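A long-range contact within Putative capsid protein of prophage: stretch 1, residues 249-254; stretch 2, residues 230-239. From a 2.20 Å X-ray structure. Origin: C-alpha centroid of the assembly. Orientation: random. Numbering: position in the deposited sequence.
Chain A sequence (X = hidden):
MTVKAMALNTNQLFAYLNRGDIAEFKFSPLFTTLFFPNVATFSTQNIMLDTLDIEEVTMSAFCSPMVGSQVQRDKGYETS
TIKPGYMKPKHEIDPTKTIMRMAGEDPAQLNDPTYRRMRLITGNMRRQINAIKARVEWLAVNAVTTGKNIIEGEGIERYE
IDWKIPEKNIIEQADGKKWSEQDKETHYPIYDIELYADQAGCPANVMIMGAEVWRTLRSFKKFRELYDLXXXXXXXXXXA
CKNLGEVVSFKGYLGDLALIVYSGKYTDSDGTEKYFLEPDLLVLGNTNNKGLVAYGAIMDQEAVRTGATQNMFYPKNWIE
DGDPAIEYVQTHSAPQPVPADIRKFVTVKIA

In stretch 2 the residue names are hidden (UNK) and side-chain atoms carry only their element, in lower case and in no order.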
# COMPACT_ATOMS: atom_id res chain seq x y z
N SER A 249 -14.91 -4.02 0.19
CA SER A 249 -16.30 -4.02 -0.14
C SER A 249 -16.86 -2.62 0.04
O SER A 249 -16.76 -2.03 1.13
CB SER A 249 -17.06 -4.99 0.74
OG SER A 249 -18.45 -4.88 0.47
N PHE A 250 -17.43 -2.09 -1.02
CA PHE A 250 -18.10 -0.83 -1.00
C PHE A 250 -19.53 -1.06 -0.53
O PHE A 250 -20.25 -1.86 -1.11
CB PHE A 250 -18.10 -0.15 -2.37
CG PHE A 250 -18.54 1.28 -2.31
CD1 PHE A 250 -17.63 2.28 -2.07
CD2 PHE A 250 -19.87 1.61 -2.43
CE1 PHE A 250 -18.03 3.60 -1.96
CE2 PHE A 250 -20.28 2.93 -2.34
CZ PHE A 250 -19.37 3.92 -2.09
N LYS A 251 -19.91 -0.35 0.52
CA LYS A 251 -21.17 -0.59 1.21
C LYS A 251 -22.27 0.40 0.86
O LYS A 251 -23.45 0.08 1.02
CB LYS A 251 -20.94 -0.56 2.73
CG LYS A 251 -20.09 -1.70 3.24
CD LYS A 251 -20.70 -3.05 2.86
CE LYS A 251 -19.90 -4.16 3.42
NZ LYS A 251 -20.37 -5.48 2.99
N GLY A 252 -21.91 1.60 0.41
CA GLY A 252 -22.89 2.65 0.19
C GLY A 252 -22.43 3.95 0.79
O GLY A 252 -21.25 4.18 0.95
N TYR A 253 -23.40 4.79 1.14
CA TYR A 253 -23.15 6.14 1.62
C TYR A 253 -23.94 6.43 2.88
O TYR A 253 -25.01 5.85 3.12
CB TYR A 253 -23.50 7.18 0.55
CG TYR A 253 -22.63 7.11 -0.69
CD1 TYR A 253 -21.52 7.94 -0.85
CD2 TYR A 253 -22.90 6.18 -1.69
CE1 TYR A 253 -20.72 7.87 -1.99
CE2 TYR A 253 -22.11 6.10 -2.83
CZ TYR A 253 -21.03 6.95 -2.98
OH TYR A 253 -20.27 6.84 -4.13
N LEU A 254 -23.38 7.32 3.70
CA LEU A 254 -24.05 7.88 4.87
C LEU A 254 -24.01 9.39 4.67
O LEU A 254 -23.08 10.06 5.10
CB LEU A 254 -23.29 7.44 6.13
CG LEU A 254 -23.82 7.65 7.53
CD1 LEU A 254 -25.29 7.17 7.68
CD2 LEU A 254 -22.89 6.92 8.54
N UNK A 230 -27.49 2.20 -1.93
CA UNK A 230 -27.38 2.64 -3.32
C UNK A 230 -26.00 3.20 -3.66
O UNK A 230 -25.40 3.92 -2.87
o UNK A 230 -27.82 4.73 -4.44
c UNK A 230 -28.42 3.70 -3.66
N UNK A 231 -25.52 2.86 -4.85
CA UNK A 231 -24.25 3.39 -5.36
C UNK A 231 -24.11 3.13 -6.86
O UNK A 231 -24.84 2.30 -7.40
c UNK A 231 -23.06 2.80 -4.60
c UNK A 231 -22.49 -1.40 -3.52
c UNK A 231 -23.36 1.57 -3.77
n UNK A 231 -23.16 -1.26 -2.38
n UNK A 231 -22.78 -0.65 -4.59
c UNK A 231 -23.81 0.37 -4.62
n UNK A 231 -21.51 -2.29 -3.61
N UNK A 232 -23.19 3.83 -7.51
CA UNK A 232 -22.88 3.53 -8.91
C UNK A 232 -21.74 4.33 -9.52
O UNK A 232 -21.99 5.29 -10.27
N UNK A 233 -20.50 3.92 -9.23
CA UNK A 233 -19.28 4.61 -9.72
C UNK A 233 -19.36 6.14 -9.61
O UNK A 233 -18.67 6.88 -10.34
c UNK A 233 -19.01 4.18 -11.16
o UNK A 233 -18.88 2.77 -11.21
N UNK A 234 -20.16 6.59 -8.65
CA UNK A 234 -20.61 7.97 -8.55
C UNK A 234 -19.56 8.84 -7.84
O UNK A 234 -19.68 10.07 -7.82
c UNK A 234 -21.95 8.01 -7.79
o UNK A 234 -25.23 9.16 -8.52
o UNK A 234 -23.96 8.13 -9.99
c UNK A 234 -22.87 9.19 -8.12
c UNK A 234 -24.11 8.80 -8.94
N UNK A 235 -18.54 8.19 -7.26
CA UNK A 235 -17.48 8.87 -6.51
C UNK A 235 -16.12 8.25 -6.79
O UNK A 235 -16.03 7.10 -7.21
c UNK A 235 -17.79 8.81 -5.01
o UNK A 235 -17.63 7.51 -4.45
N UNK A 236 -15.05 9.02 -6.55
CA UNK A 236 -13.69 8.49 -6.54
C UNK A 236 -13.53 7.30 -5.56
O UNK A 236 -12.84 6.33 -5.87
c UNK A 236 -12.69 9.58 -6.17
N UNK A 237 -14.17 7.40 -4.39
CA UNK A 237 -14.14 6.32 -3.38
C UNK A 237 -14.66 5.02 -3.99
O UNK A 237 -14.04 3.98 -3.90
c UNK A 237 -14.98 6.70 -2.15
N UNK A 238 -15.79 5.13 -4.66
CA UNK A 238 -16.47 3.98 -5.28
C UNK A 238 -15.70 3.39 -6.46
O UNK A 238 -15.54 2.18 -6.59
c UNK A 238 -18.78 3.33 -5.90
o UNK A 238 -20.91 2.91 -6.72
c UNK A 238 -17.85 4.44 -5.71
c UNK A 238 -20.19 3.79 -6.20
o UNK A 238 -20.57 4.97 -5.94
N UNK A 239 -15.24 4.26 -7.35
CA UNK A 239 -14.34 3.86 -8.42
C UNK A 239 -13.09 3.10 -7.93
O UNK A 239 -12.69 2.09 -8.53
c UNK A 239 -13.73 6.73 -11.00
c UNK A 239 -14.38 5.40 -10.59
c UNK A 239 -13.88 5.11 -9.18
c UNK A 239 -15.91 5.44 -10.71

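Position 230 carries one side-chain carbon and then one oxygen. CA-to-CB points away from the strand, and the nearest touch is made by the backbone: its O lies 3.6 Å from Tyr-253 CD2, at the ring edge. A single carbon bearing a hydroxyl is Ser-230.

Position 231 has a long chain of three carbons and a nitrogen, ending in a carbon that carries two more nitrogens. That is a guanidinium. One face of it lies against CD2 of Phe-250, and one terminal nitrogen reaches the O of Phe-250. The residue is Arg-231. Its NH1 donates to Phe-250 O at 2.8 Å, a weak bond with a bent angle. Its CG lies 4.1 Å from Gly-252 CA.

Position 232 has no side-chain atoms and does not touch the strand. It is Gly-232.

Position 233 has one carbon and one oxygen. Its CA-to-CB bond points away from the strand, and it does not touch stretch 1. It is Ser-233.

Position 234 has three carbons, the third carrying two oxygens. CA-to-CB points toward the strand, and CB lies 4.2 Å from Tyr-253 OH, but the carboxylate end leads away. It is Glu-234.

Position 235 has one carbon and one oxygen. The oxygen meets the hydroxyl of Tyr-253. It is Ser-235, whose OG donates to Tyr-253 OH at 2.7 Å.

Position 236 has a single carbon, and its CA-to-CB bond points away from the strand. It is Ala-236.

Position 237 also has a single carbon, with CA-to-CB now pointing toward the strand. Its CB lies 4.4 Å from Phe-250 CE1, an apolar contact. It is Ala-237.

Position 238 has three carbons, the third carrying two oxygens. The carbons pass over a face of the Phe-250 ring, and one oxygen meets Tyr-253 OH. It is Glu-238. Its CG sits 3.8 Å from the centroid of the Phe-250 ring, a CH-pi contact. Ser-235 OG accepts from Glu-238 N at 3.0 Å, capping the helix.

Position 239 has four carbons, forked at the second. Its CA-to-CB bond points away from the strand, and it does not touch stretch 1. It is Leu-239.

The contact works through two aromatic residues of the strand. Phe-250 is buried against Glu-238, Ala-237 and Arg-231. Tyr-253 OH reaches the helix start; it accepts from Ser-235 OG and donates to Glu-238 OE1 at 2.6 Å. The cap and the tyrosine thus share one serine oxygen, so the helix start is tied directly to the strand. Between the aromatics, Gly-252 has backbone angles that would jam a CB against the preceding carbonyl oxygen.

Stretch 2 (230-239) SRGSESAAEL
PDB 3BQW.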